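Local coordinates for mandelate racemase/muconate lactonizing enzyme family protein (Sulfitobacter sp. NAS-14.1, PDB 3T4W) that probably catalyses a lyase- or racemase-type reaction of the enolase superfamily, on a substrate that is not known, at residues A[151-156]-A[186-191]; A[182-187]-A[376-381]; A[213-218]-A[248-253]. One frame throughout, in Å; residues are numbered along the deposited sequence.

Contact 1. Residues A[151-156]-A[186-191]; sequences TYLYPL and IKFDPA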
ATOM      1  N   THR A 151      -7.592 -37.758   9.796  1.00 13.85           N
ATOM      2  CA  THR A 151      -8.955 -38.163   9.489  1.00 14.37           C
ATOM      3  C   THR A 151      -9.974 -37.220  10.121  1.00 16.91           C
ATOM      4  O   THR A 151      -9.652 -36.416  10.997  1.00 17.03           O
ATOM      5  CB  THR A 151      -9.237 -39.602   9.972  1.00 13.92           C
ATOM      6  OG1 THR A 151     -10.569 -39.981   9.614  1.00 17.20           O
ATOM      7  CG2 THR A 151      -9.085 -39.701  11.477  1.00 15.13           C
ATOM      8  N   TYR A 152     -11.209 -37.329   9.661  1.00 20.06           N
ATOM      9  CA  TYR A 152     -12.312 -36.592  10.234  1.00 20.54           C
ATOM     10  C   TYR A 152     -12.798 -37.408  11.422  1.00 20.67           C
ATOM     11  O   TYR A 152     -12.514 -38.603  11.506  1.00 22.83           O
ATOM     12  CB  TYR A 152     -13.415 -36.471   9.185  1.00 23.02           C
ATOM     13  CG  TYR A 152     -14.306 -35.258   9.314  1.00 25.29           C
ATOM     14  CD1 TYR A 152     -14.109 -34.141   8.510  1.00 24.44           C
ATOM     15  CD2 TYR A 152     -15.365 -35.240  10.218  1.00 28.86           C
ATOM     16  CE1 TYR A 152     -14.932 -33.034   8.611  1.00 26.04           C
ATOM     17  CE2 TYR A 152     -16.196 -34.138  10.326  1.00 27.23           C
ATOM     18  CZ  TYR A 152     -15.971 -33.040   9.521  1.00 28.56           C
ATOM     19  OH  TYR A 152     -16.792 -31.943   9.624  1.00 36.30           O
ATOM     20  N   LEU A 153     -13.513 -36.774  12.346  1.00 21.86           N
ATOM     21  CA  LEU A 153     -14.104 -37.497  13.472  1.00 22.27           C
ATOM     22  C   LEU A 153     -15.426 -38.151  13.066  1.00 25.49           C
ATOM     23  O   LEU A 153     -16.457 -37.490  12.950  1.00 23.16           O
ATOM     24  CB  LEU A 153     -14.290 -36.579  14.687  1.00 19.19           C
ATOM     25  CG  LEU A 153     -12.990 -36.093  15.349  1.00 20.39           C
ATOM     26  CD1 LEU A 153     -13.296 -35.281  16.599  1.00 16.44           C
ATOM     27  CD2 LEU A 153     -12.031 -37.250  15.673  1.00 13.71           C
ATOM     28  N   TYR A 154     -15.383 -39.458  12.833  1.00 23.12           N
ATOM     29  CA  TYR A 154     -16.576 -40.191  12.448  1.00 25.57           C
ATOM     30  C   TYR A 154     -17.126 -40.934  13.655  1.00 22.38           C
ATOM     31  O   TYR A 154     -16.371 -41.295  14.553  1.00 20.02           O
ATOM     32  CB  TYR A 154     -16.268 -41.179  11.313  1.00 27.92           C
ATOM     33  CG  TYR A 154     -15.851 -40.529  10.009  1.00 26.19           C
ATOM     34  CD1 TYR A 154     -16.755 -39.780   9.259  1.00 25.90           C
ATOM     35  CD2 TYR A 154     -14.556 -40.678   9.520  1.00 26.63           C
ATOM     36  CE1 TYR A 154     -16.375 -39.188   8.068  1.00 26.20           C
ATOM     37  CE2 TYR A 154     -14.169 -40.091   8.328  1.00 25.75           C
ATOM     38  CZ  TYR A 154     -15.082 -39.348   7.609  1.00 25.52           C
ATOM     39  OH  TYR A 154     -14.700 -38.761   6.428  1.00 29.32           O
ATOM     40  N   PRO A 155     -18.446 -41.172  13.671  1.00 25.04           N
ATOM     41  CA  PRO A 155     -19.099 -41.893  14.769  1.00 24.09           C
ATOM     42  C   PRO A 155     -18.472 -43.262  14.988  1.00 21.95           C
ATOM     43  O   PRO A 155     -18.099 -43.925  14.026  1.00 19.72           O
ATOM     44  CB  PRO A 155     -20.537 -42.076  14.263  1.00 27.07           C
ATOM     45  CG  PRO A 155     -20.728 -41.036  13.231  1.00 24.55           C
ATOM     46  CD  PRO A 155     -19.389 -40.821  12.597  1.00 24.60           C
ATOM     47  N   LEU A 156     -18.362 -43.674  16.244  1.00 28.03           N
ATOM     48  CA  LEU A 156     -17.963 -45.036  16.574  1.00 28.65           C
ATOM     49  C   LEU A 156     -19.170 -45.968  16.412  1.00 30.78           C
ATOM     50  O   LEU A 156     -20.310 -45.507  16.359  1.00 34.52           O
ATOM     51  CB  LEU A 156     -17.419 -45.091  18.002  1.00 27.41           C
ATOM     52  CG  LEU A 156     -16.195 -44.211  18.273  1.00 25.34           C
ATOM     53  CD1 LEU A 156     -15.809 -44.245  19.743  1.00 25.67           C
ATOM     54  CD2 LEU A 156     -15.017 -44.628  17.405  1.00 24.63           C
ATOM     55  N   ILE A 186      -6.780 -34.529  13.855  1.00 15.49           N
ATOM     56  CA  ILE A 186      -8.174 -34.872  13.638  1.00 15.02           C
ATOM     57  C   ILE A 186      -8.970 -33.621  13.279  1.00 17.94           C
ATOM     58  O   ILE A 186      -8.715 -32.545  13.820  1.00 15.23           O
ATOM     59  CB  ILE A 186      -8.781 -35.521  14.890  1.00 15.26           C
ATOM     60  CG1 ILE A 186      -8.514 -34.650  16.117  1.00 16.12           C
ATOM     61  CG2 ILE A 186      -8.202 -36.902  15.107  1.00 13.34           C
ATOM     62  CD1 ILE A 186      -8.800 -35.347  17.413  1.00 22.23           C
ATOM     63  N   LYS A 187      -9.926 -33.774  12.362  1.00 16.94           N
ATOM     64  CA  LYS A 187     -10.759 -32.665  11.915  1.00 16.80           C
ATOM     65  C   LYS A 187     -12.230 -32.853  12.297  1.00 19.35           C
ATOM     66  O   LYS A 187     -12.722 -33.977  12.390  1.00 20.69           O
ATOM     67  CB  LYS A 187     -10.631 -32.469  10.402  1.00 17.26           C
ATOM     68  CG  LYS A 187     -11.411 -31.273   9.881  1.00 18.88           C
ATOM     69  CD  LYS A 187     -10.809 -30.714   8.610  1.00 16.48           C
ATOM     70  CE  LYS A 187     -11.239 -31.507   7.395  1.00 16.09           C
ATOM     71  NZ  LYS A 187     -10.373 -31.154   6.235  1.00 16.87           N
ATOM     72  N   PHE A 188     -12.923 -31.741  12.516  1.00 15.13           N
ATOM     73  CA  PHE A 188     -14.342 -31.759  12.849  1.00 18.44           C
ATOM     74  C   PHE A 188     -14.966 -30.448  12.391  1.00 19.90           C
ATOM     75  O   PHE A 188     -14.254 -29.467  12.186  1.00 18.33           O
ATOM     76  CB  PHE A 188     -14.551 -31.960  14.360  1.00 17.79           C
ATOM     77  CG  PHE A 188     -13.721 -31.037  15.222  1.00 18.29           C
ATOM     78  CD1 PHE A 188     -12.368 -31.269  15.409  1.00 16.68           C
ATOM     79  CD2 PHE A 188     -14.292 -29.944  15.844  1.00 16.31           C
ATOM     80  CE1 PHE A 188     -11.600 -30.424  16.197  1.00 13.82           C
ATOM     81  CE2 PHE A 188     -13.525 -29.092  16.631  1.00 18.54           C
ATOM     82  CZ  PHE A 188     -12.179 -29.337  16.810  1.00 13.40           C
ATOM     83  N   ASP A 189     -16.282 -30.435  12.201  1.00 19.65           N
ATOM     84  CA  ASP A 189     -16.985 -29.176  11.946  1.00 22.87           C
ATOM     85  C   ASP A 189     -18.281 -29.086  12.728  1.00 17.62           C
ATOM     86  O   ASP A 189     -19.276 -29.693  12.350  1.00 15.74           O
ATOM     87  CB  ASP A 189     -17.283 -28.954  10.462  1.00 21.23           C
ATOM     88  CG  ASP A 189     -17.755 -27.530  10.185  1.00 22.68           C
ATOM     89  OD1 ASP A 189     -17.691 -26.702  11.122  1.00 22.93           O
ATOM     90  OD2 ASP A 189     -18.176 -27.230   9.050  1.00 19.78           O
ATOM     91  N   PRO A 190     -18.270 -28.313  13.817  1.00 18.03           N
ATOM     92  CA  PRO A 190     -19.417 -28.160  14.715  1.00 17.30           C
ATOM     93  C   PRO A 190     -20.199 -26.877  14.442  1.00 14.53           C
ATOM     94  O   PRO A 190     -21.133 -26.574  15.179  1.00 12.86           O
ATOM     95  CB  PRO A 190     -18.758 -28.051  16.096  1.00 13.99           C
ATOM     96  CG  PRO A 190     -17.242 -27.916  15.834  1.00 16.87           C
ATOM     97  CD  PRO A 190     -17.069 -27.674  14.369  1.00 16.08           C
ATOM     98  N   ALA A 191     -19.830 -26.144  13.397  1.00 14.67           N
ATOM     99  CA  ALA A 191     -20.262 -24.751  13.267  1.00 16.33           C
ATOM    100  C   ALA A 191     -21.582 -24.508  12.520  1.00 15.47           C
ATOM    101  O   ALA A 191     -21.951 -23.360  12.265  1.00 16.69           O
ATOM    102  CB  ALA A 191     -19.144 -23.910  12.668  1.00 16.83           C
TER
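Ile186 meets Leu153 through its branch point, with Leu153 CD2 3.8 Å from Ile186 CB. Ile186 lies on the same sheet face as Thr151, the face covered by helices 168-180 and 204-221. Lys187 supplies both backbone bonds of this parallel strand pair. Its N donates to Thr151 O (3.0 Å, 158°), and its O accepts from Leu153 N at 2.9 Å, nearly in line with the carbonyl bond. The same oxygen sits over one face of the Tyr152 ring, near the rim. The Lys187 side chain bends at chi3 (81°), and its CE comes 4.1 Å from Tyr152 CD1. Its NZ goes on to Glu256, Glu357 and Tyr150. Phe188 CA makes a CH-pi contact over the Tyr152 ring face, 4.2 Å from the centroid. Phe188 CB lies beside Leu153 CD1. Asp189 CB adjoins the Tyr152 hydroxyl. Asp189 OD1 accepts from Ala191 N at 3.2 Å, an Asx turn, while OD2 is held by His232 and Gln234. The chemistry is therefore divided: apolar groups face the surrounding helices, whereas Lys187 and Tyr152 share the other face, consistent with the polar interior of an enolase-family barrel.

Contact 2. Residues A[182-187]-A[376-381]; sequences GYTAIK and DGFITA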
ATOM      1  N   GLY A 182      -3.083 -44.196  15.973  1.00 18.74           N
ATOM      2  CA  GLY A 182      -1.867 -43.607  15.435  1.00 15.25           C
ATOM      3  C   GLY A 182      -1.993 -42.209  14.852  1.00 19.25           C
ATOM      4  O   GLY A 182      -0.991 -41.511  14.667  1.00 17.69           O
ATOM      5  N   TYR A 183      -3.220 -41.793  14.553  1.00 18.00           N
ATOM      6  CA  TYR A 183      -3.447 -40.471  13.978  1.00 14.45           C
ATOM      7  C   TYR A 183      -2.939 -39.381  14.902  1.00 16.45           C
ATOM      8  O   TYR A 183      -3.174 -39.411  16.108  1.00 17.53           O
ATOM      9  CB  TYR A 183      -4.923 -40.259  13.672  1.00 14.14           C
ATOM     10  CG  TYR A 183      -5.359 -40.915  12.383  1.00 15.36           C
ATOM     11  CD1 TYR A 183      -5.142 -40.292  11.157  1.00 13.20           C
ATOM     12  CD2 TYR A 183      -5.973 -42.161  12.390  1.00 15.10           C
ATOM     13  CE1 TYR A 183      -5.540 -40.886   9.973  1.00 13.89           C
ATOM     14  CE2 TYR A 183      -6.370 -42.768  11.211  1.00 18.70           C
ATOM     15  CZ  TYR A 183      -6.152 -42.125  10.005  1.00 17.08           C
ATOM     16  OH  TYR A 183      -6.547 -42.725   8.832  1.00 18.62           O
ATOM     17  N   THR A 184      -2.237 -38.416  14.327  1.00 15.96           N
ATOM     18  CA  THR A 184      -1.667 -37.326  15.102  1.00 16.78           C
ATOM     19  C   THR A 184      -2.394 -36.008  14.850  1.00 16.65           C
ATOM     20  O   THR A 184      -1.922 -34.947  15.272  1.00 15.85           O
ATOM     21  CB  THR A 184      -0.185 -37.152  14.769  1.00 17.19           C
ATOM     22  OG1 THR A 184      -0.034 -36.920  13.361  1.00 13.22           O
ATOM     23  CG2 THR A 184       0.581 -38.407  15.149  1.00 17.29           C
ATOM     24  N   ALA A 185      -3.530 -36.090  14.150  1.00 13.76           N
ATOM     25  CA  ALA A 185      -4.379 -34.930  13.852  1.00 16.23           C
ATOM     26  C   ALA A 185      -5.807 -35.353  13.488  1.00 16.01           C
ATOM     27  O   ALA A 185      -6.022 -36.393  12.878  1.00 13.35           O
ATOM     28  CB  ALA A 185      -3.783 -34.095  12.729  1.00 15.80           C
ATOM     29  N   ILE A 186      -6.780 -34.529  13.855  1.00 15.49           N
ATOM     30  CA  ILE A 186      -8.174 -34.872  13.638  1.00 15.02           C
ATOM     31  C   ILE A 186      -8.970 -33.621  13.279  1.00 17.94           C
ATOM     32  O   ILE A 186      -8.715 -32.545  13.820  1.00 15.23           O
ATOM     33  CB  ILE A 186      -8.781 -35.521  14.890  1.00 15.26           C
ATOM     34  CG1 ILE A 186      -8.514 -34.650  16.117  1.00 16.12           C
ATOM     35  CG2 ILE A 186      -8.202 -36.902  15.107  1.00 13.34           C
ATOM     36  CD1 ILE A 186      -8.800 -35.347  17.413  1.00 22.23           C
ATOM     37  N   LYS A 187      -9.926 -33.774  12.362  1.00 16.94           N
ATOM     38  CA  LYS A 187     -10.759 -32.665  11.915  1.00 16.80           C
ATOM     39  C   LYS A 187     -12.230 -32.853  12.297  1.00 19.35           C
ATOM     40  O   LYS A 187     -12.722 -33.977  12.390  1.00 20.69           O
ATOM     41  CB  LYS A 187     -10.631 -32.469  10.402  1.00 17.26           C
ATOM     42  CG  LYS A 187     -11.411 -31.273   9.881  1.00 18.88           C
ATOM     43  CD  LYS A 187     -10.809 -30.714   8.610  1.00 16.48           C
ATOM     44  CE  LYS A 187     -11.239 -31.507   7.395  1.00 16.09           C
ATOM     45  NZ  LYS A 187     -10.373 -31.154   6.235  1.00 16.87           N
ATOM     46  N   ASP A 376      -0.761 -46.813  11.405  1.00 18.93           N
ATOM     47  CA  ASP A 376      -0.360 -46.058  12.588  1.00 22.62           C
ATOM     48  C   ASP A 376      -0.282 -44.558  12.297  1.00 21.12           C
ATOM     49  O   ASP A 376       0.662 -43.877  12.713  1.00 20.14           O
ATOM     50  CB  ASP A 376       0.986 -46.570  13.106  1.00 20.93           C
ATOM     51  CG  ASP A 376       0.977 -48.067  13.360  1.00 31.05           C
ATOM     52  OD1 ASP A 376      -0.080 -48.585  13.787  1.00 28.47           O
ATOM     53  OD2 ASP A 376       2.020 -48.724  13.131  1.00 28.83           O
ATOM     54  N   GLY A 377      -1.268 -44.056  11.563  1.00 18.19           N
ATOM     55  CA  GLY A 377      -1.376 -42.635  11.295  1.00 16.72           C
ATOM     56  C   GLY A 377      -0.567 -42.131  10.115  1.00 17.33           C
ATOM     57  O   GLY A 377      -0.650 -40.952   9.768  1.00 18.05           O
ATOM     58  N   PHE A 378       0.212 -43.003   9.486  1.00 15.86           N
ATOM     59  CA  PHE A 378       1.086 -42.562   8.403  1.00 15.04           C
ATOM     60  C   PHE A 378       0.942 -43.397   7.145  1.00 18.32           C
ATOM     61  O   PHE A 378       0.441 -44.520   7.186  1.00 19.40           O
ATOM     62  CB  PHE A 378       2.546 -42.551   8.857  1.00 17.43           C
ATOM     63  CG  PHE A 378       2.880 -41.418   9.781  1.00 17.24           C
ATOM     64  CD1 PHE A 378       3.530 -40.290   9.306  1.00 17.15           C
ATOM     65  CD2 PHE A 378       2.538 -41.477  11.127  1.00 16.77           C
ATOM     66  CE1 PHE A 378       3.843 -39.232  10.158  1.00 17.28           C
ATOM     67  CE2 PHE A 378       2.843 -40.427  11.984  1.00 18.54           C
ATOM     68  CZ  PHE A 378       3.497 -39.300  11.497  1.00 16.84           C
ATOM     69  N   ILE A 379       1.372 -42.837   6.020  1.00 18.01           N
ATOM     70  CA  ILE A 379       1.326 -43.558   4.761  1.00 16.14           C
ATOM     71  C   ILE A 379       2.723 -43.675   4.167  1.00 18.55           C
ATOM     72  O   ILE A 379       3.411 -42.672   3.976  1.00 20.46           O
ATOM     73  CB  ILE A 379       0.380 -42.896   3.741  1.00 16.39           C
ATOM     74  CG1 ILE A 379      -0.990 -42.621   4.366  1.00 17.01           C
ATOM     75  CG2 ILE A 379       0.219 -43.783   2.524  1.00 16.45           C
ATOM     76  CD1 ILE A 379      -1.101 -41.268   5.074  1.00 14.52           C
ATOM     77  N   THR A 380       3.138 -44.905   3.883  1.00 17.17           N
ATOM     78  CA  THR A 380       4.457 -45.167   3.325  1.00 16.02           C
ATOM     79  C   THR A 380       4.440 -44.972   1.814  1.00 16.50           C
ATOM     80  O   THR A 380       3.472 -45.347   1.151  1.00 18.66           O
ATOM     81  CB  THR A 380       4.917 -46.599   3.659  1.00 18.04           C
ATOM     82  OG1 THR A 380       4.891 -46.786   5.079  1.00 18.09           O
ATOM     83  CG2 THR A 380       6.324 -46.848   3.145  1.00 14.04           C
ATOM     84  N   ALA A 381       5.500 -44.375   1.274  1.00 13.60           N
ATOM     85  CA  ALA A 381       5.571 -44.102  -0.158  1.00 13.89           C
ATOM     86  C   ALA A 381       5.392 -45.395  -0.938  1.00 17.30           C
ATOM     87  O   ALA A 381       6.159 -46.341  -0.760  1.00 17.73           O
ATOM     88  CB  ALA A 381       6.898 -43.454  -0.515  1.00 14.09           C
TER
HETATM   89  O   HOH W   1      -1.068 -38.612  11.604  1.00 13.37           O
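Gly182 lies against Asp376 and Gly377 against Tyr183, and the two glycines let the backbones come close. No direct hydrogen bond joins the segments. The backbone approach is a CA-H...O contact from Gly377 CA to Gly182 O (3.6 Å, 157° at the hydrogen). Both glycines have positive phi, and a side chain on either would point into the other segment. Gly182 also ends helix 168-180 in a Schellman motif. The polar link is a single water, which accepts from Thr184 N and donates to Gly377 O, each bond 3.0 Å long. The remaining contacts are apolar. Gly377 CA lies over one face of the Tyr183 ring. Thr184 has its OG1 between the backbone N and carbonyl carbon (chi1 57°). This leaves CG2 turned to the Phe378 ring, 4.4 Å from CE2. The polar ends look to other partners: Tyr183 OH bonds Glu360 and Thr184 OG1 bonds Arg148. The Phe378 ring takes a cation-pi contact from Arg146. Strand 146-152 pairs with both 185-188 and 378-380, so the contact joins the turns that lead into these two strands, 185-188 parallel to it and 378-380 antiparallel. Beyond it, Ile379 packs on helix 337-349.

Contact 3. Residues A[213-218]-A[248-253]; sequences FCKAIR and APYSPL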
ATOM      1  N   PHE A 213     -16.954 -28.276  21.500  1.00 13.53           N
ATOM      2  CA  PHE A 213     -16.244 -29.325  20.781  1.00 13.36           C
ATOM      3  C   PHE A 213     -14.742 -29.204  21.035  1.00 13.29           C
ATOM      4  O   PHE A 213     -14.081 -30.165  21.442  1.00 13.51           O
ATOM      5  CB  PHE A 213     -16.537 -29.256  19.278  1.00 14.05           C
ATOM      6  CG  PHE A 213     -17.660 -30.160  18.830  1.00 14.07           C
ATOM      7  CD1 PHE A 213     -18.966 -29.913  19.217  1.00 13.81           C
ATOM      8  CD2 PHE A 213     -17.406 -31.253  18.017  1.00 13.87           C
ATOM      9  CE1 PHE A 213     -19.989 -30.738  18.809  1.00 16.03           C
ATOM     10  CE2 PHE A 213     -18.429 -32.080  17.603  1.00 11.79           C
ATOM     11  CZ  PHE A 213     -19.721 -31.822  18.000  1.00 16.17           C
ATOM     12  N   CYS A 214     -14.209 -28.013  20.802  1.00 12.39           N
ATOM     13  CA  CYS A 214     -12.787 -27.778  20.989  1.00 13.08           C
ATOM     14  C   CYS A 214     -12.359 -28.097  22.415  1.00 14.81           C
ATOM     15  O   CYS A 214     -11.368 -28.798  22.636  1.00 14.10           O
ATOM     16  CB  CYS A 214     -12.429 -26.344  20.621  1.00 11.54           C
ATOM     17  SG  CYS A 214     -12.656 -25.975  18.868  1.00 15.05           S
ATOM     18  N   LYS A 215     -13.116 -27.598  23.386  1.00 15.39           N
ATOM     19  CA  LYS A 215     -12.807 -27.878  24.781  1.00 18.03           C
ATOM     20  C   LYS A 215     -12.707 -29.386  25.016  1.00 16.28           C
ATOM     21  O   LYS A 215     -11.702 -29.878  25.535  1.00 16.02           O
ATOM     22  CB  LYS A 215     -13.844 -27.245  25.713  1.00 16.53           C
ATOM     23  CG  LYS A 215     -13.400 -27.200  27.170  1.00 20.21           C
ATOM     24  CD  LYS A 215     -14.351 -26.378  28.039  1.00 18.32           C
ATOM     25  CE  LYS A 215     -13.800 -26.265  29.457  1.00 25.36           C
ATOM     26  NZ  LYS A 215     -14.488 -25.231  30.280  1.00 36.13           N
ATOM     27  N   ALA A 216     -13.740 -30.115  24.606  1.00 13.09           N
ATOM     28  CA  ALA A 216     -13.798 -31.558  24.825  1.00 14.39           C
ATOM     29  C   ALA A 216     -12.700 -32.329  24.075  1.00 13.09           C
ATOM     30  O   ALA A 216     -12.013 -33.161  24.648  1.00 13.55           O
ATOM     31  CB  ALA A 216     -15.193 -32.098  24.469  1.00 12.68           C
ATOM     32  N   ILE A 217     -12.533 -32.047  22.793  1.00 13.80           N
ATOM     33  CA  ILE A 217     -11.541 -32.761  22.002  1.00 13.86           C
ATOM     34  C   ILE A 217     -10.108 -32.455  22.465  1.00 15.11           C
ATOM     35  O   ILE A 217      -9.269 -33.355  22.552  1.00 13.30           O
ATOM     36  CB  ILE A 217     -11.723 -32.454  20.507  1.00 12.28           C
ATOM     37  CG1 ILE A 217     -13.117 -32.906  20.061  1.00 12.50           C
ATOM     38  CG2 ILE A 217     -10.633 -33.103  19.685  1.00 10.17           C
ATOM     39  CD1 ILE A 217     -13.557 -32.321  18.735  1.00 13.54           C
ATOM     40  N   ARG A 218      -9.831 -31.191  22.778  1.00 15.03           N
ATOM     41  CA  ARG A 218      -8.508 -30.819  23.274  1.00 14.63           C
ATOM     42  C   ARG A 218      -8.237 -31.475  24.618  1.00 16.92           C
ATOM     43  O   ARG A 218      -7.126 -31.940  24.884  1.00 18.51           O
ATOM     44  CB  ARG A 218      -8.353 -29.297  23.383  1.00 13.80           C
ATOM     45  CG  ARG A 218      -7.046 -28.845  24.043  1.00 14.83           C
ATOM     46  CD  ARG A 218      -5.805 -29.321  23.267  1.00 16.23           C
ATOM     47  NE  ARG A 218      -5.643 -28.629  21.987  1.00 14.71           N
ATOM     48  CZ  ARG A 218      -4.867 -29.051  20.993  1.00 18.73           C
ATOM     49  NH1 ARG A 218      -4.790 -28.350  19.867  1.00 18.27           N
ATOM     50  NH2 ARG A 218      -4.171 -30.179  21.112  1.00 20.33           N
ATOM     51  N   ALA A 248      -9.868 -19.895  19.336  1.00 17.51           N
ATOM     52  CA  ALA A 248      -8.417 -19.701  19.367  1.00 15.99           C
ATOM     53  C   ALA A 248      -7.756 -20.230  20.645  1.00 15.15           C
ATOM     54  O   ALA A 248      -6.637 -20.730  20.604  1.00 15.45           O
ATOM     55  CB  ALA A 248      -8.070 -18.239  19.150  1.00 13.79           C
ATOM     56  N   PRO A 249      -8.441 -20.108  21.790  1.00 15.94           N
ATOM     57  CA  PRO A 249      -7.830 -20.597  23.030  1.00 16.60           C
ATOM     58  C   PRO A 249      -7.468 -22.083  22.973  1.00 18.01           C
ATOM     59  O   PRO A 249      -6.472 -22.500  23.565  1.00 23.03           O
ATOM     60  CB  PRO A 249      -8.927 -20.354  24.078  1.00 17.76           C
ATOM     61  CG  PRO A 249      -9.720 -19.216  23.534  1.00 13.69           C
ATOM     62  CD  PRO A 249      -9.712 -19.401  22.038  1.00 14.18           C
ATOM     63  N   TYR A 250      -8.263 -22.874  22.267  1.00 16.03           N
ATOM     64  CA  TYR A 250      -8.041 -24.317  22.239  1.00 17.44           C
ATOM     65  C   TYR A 250      -6.958 -24.677  21.240  1.00 14.74           C
ATOM     66  O   TYR A 250      -6.666 -25.850  21.006  1.00 14.90           O
ATOM     67  CB  TYR A 250      -9.368 -25.062  22.026  1.00 12.67           C
ATOM     68  CG  TYR A 250     -10.342 -24.633  23.093  1.00 14.89           C
ATOM     69  CD1 TYR A 250     -10.339 -25.240  24.344  1.00 14.44           C
ATOM     70  CD2 TYR A 250     -11.201 -23.560  22.884  1.00 15.13           C
ATOM     71  CE1 TYR A 250     -11.198 -24.824  25.339  1.00 14.07           C
ATOM     72  CE2 TYR A 250     -12.063 -23.134  23.874  1.00 15.71           C
ATOM     73  CZ  TYR A 250     -12.055 -23.767  25.100  1.00 17.79           C
ATOM     74  OH  TYR A 250     -12.911 -23.341  26.090  1.00 24.27           O
ATOM     75  N   SER A 251      -6.362 -23.632  20.673  1.00 13.23           N
ATOM     76  CA  SER A 251      -5.166 -23.742  19.843  1.00 13.81           C
ATOM     77  C   SER A 251      -5.272 -24.682  18.640  1.00 14.27           C
ATOM     78  O   SER A 251      -4.459 -25.592  18.496  1.00 13.28           O
ATOM     79  CB  SER A 251      -3.975 -24.154  20.708  1.00 15.71           C
ATOM     80  OG  SER A 251      -2.783 -24.086  19.950  1.00 23.80           O
ATOM     81  N   PRO A 252      -6.265 -24.460  17.764  1.00 15.59           N
ATOM     82  CA  PRO A 252      -6.382 -25.294  16.560  1.00 14.22           C
ATOM     83  C   PRO A 252      -5.221 -25.031  15.594  1.00 14.86           C
ATOM     84  O   PRO A 252      -4.727 -23.903  15.531  1.00 12.43           O
ATOM     85  CB  PRO A 252      -7.701 -24.818  15.944  1.00 13.43           C
ATOM     86  CG  PRO A 252      -7.849 -23.397  16.474  1.00 14.77           C
ATOM     87  CD  PRO A 252      -7.387 -23.511  17.881  1.00 13.73           C
ATOM     88  N   LEU A 253      -4.770 -26.027  14.866  1.00 11.96           N
ATOM     89  CA  LEU A 253      -3.718 -25.917  13.934  1.00 10.93           C
ATOM     90  C   LEU A 253      -4.090 -25.177  12.653  1.00 12.67           C
ATOM     91  O   LEU A 253      -3.301 -24.471  12.116  1.00 10.57           O
ATOM     92  CB  LEU A 253      -3.241 -27.302  13.578  1.00 13.93           C
ATOM     93  CG  LEU A 253      -2.081 -27.460  12.616  1.00 13.06           C
ATOM     94  CD1 LEU A 253      -1.322 -28.600  12.988  1.00 16.15           C
ATOM     95  CD2 LEU A 253      -2.358 -27.493  11.159  1.00  8.60           C
TER
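Tyr250 O is gripped twice by the guanidinium of Arg218. The stronger bond comes from Arg218 NE (3.1 Å, 158°), with the oxygen at the guanidinium edge and almost in its plane. Arg218 NH1 adds a weak bond to Tyr250 O at 3.3 Å and another weak one to Ser251 O at 3.1 Å. The arginine reaches these carbonyls by bending at chi2 (60°) and chi3 (70°). Its NH2 turns back to Gly222 O, just past the end of its own helix. The Tyr250 side chain lies against the helix. Its CB meets Cys214 CB at 3.6 Å, and one ring face covers Lys215 N, which is offset toward the rim. Tyr250 CE1 is 3.5 Å from Lys215 CA. The methylenes of Lys215 cross the outer end of the ring and reach its hydroxyl. An alanine in place of Tyr250 keeps the CB contact with Cys214 but has no ring, and a gap would probably open beside Lys215, its methylenes left without their cover. Arg218 also packs on Met204 of a second subunit. Helix 204-221 thus holds the loop between helix 237-247 and strand 254-256, an arrangement of successive beta-alpha units in the enolase-type barrel.

How the contacts relate
From the N terminus, strand 146-152 comes first. Contact 1 closes the loop that runs through helix 168-180 to strand 185-188, a beta-alpha-beta unit. Contact 2 starts at the end of that helix, shares Ile186 and Lys187 with contact 1, and closes a far longer loop to residues 376-381. Contact 3 is nested inside this long loop and follows contact 1 in series, joining helix 204-221 to the turn before strand 254-256. Ile217 links the layers, since it packs on Leu153, Ile186 and Phe188. Pro190 also meets Phe213. Together the contacts tie neighbouring barrel strands, the antiparallel strand 378-380 and the outer helices.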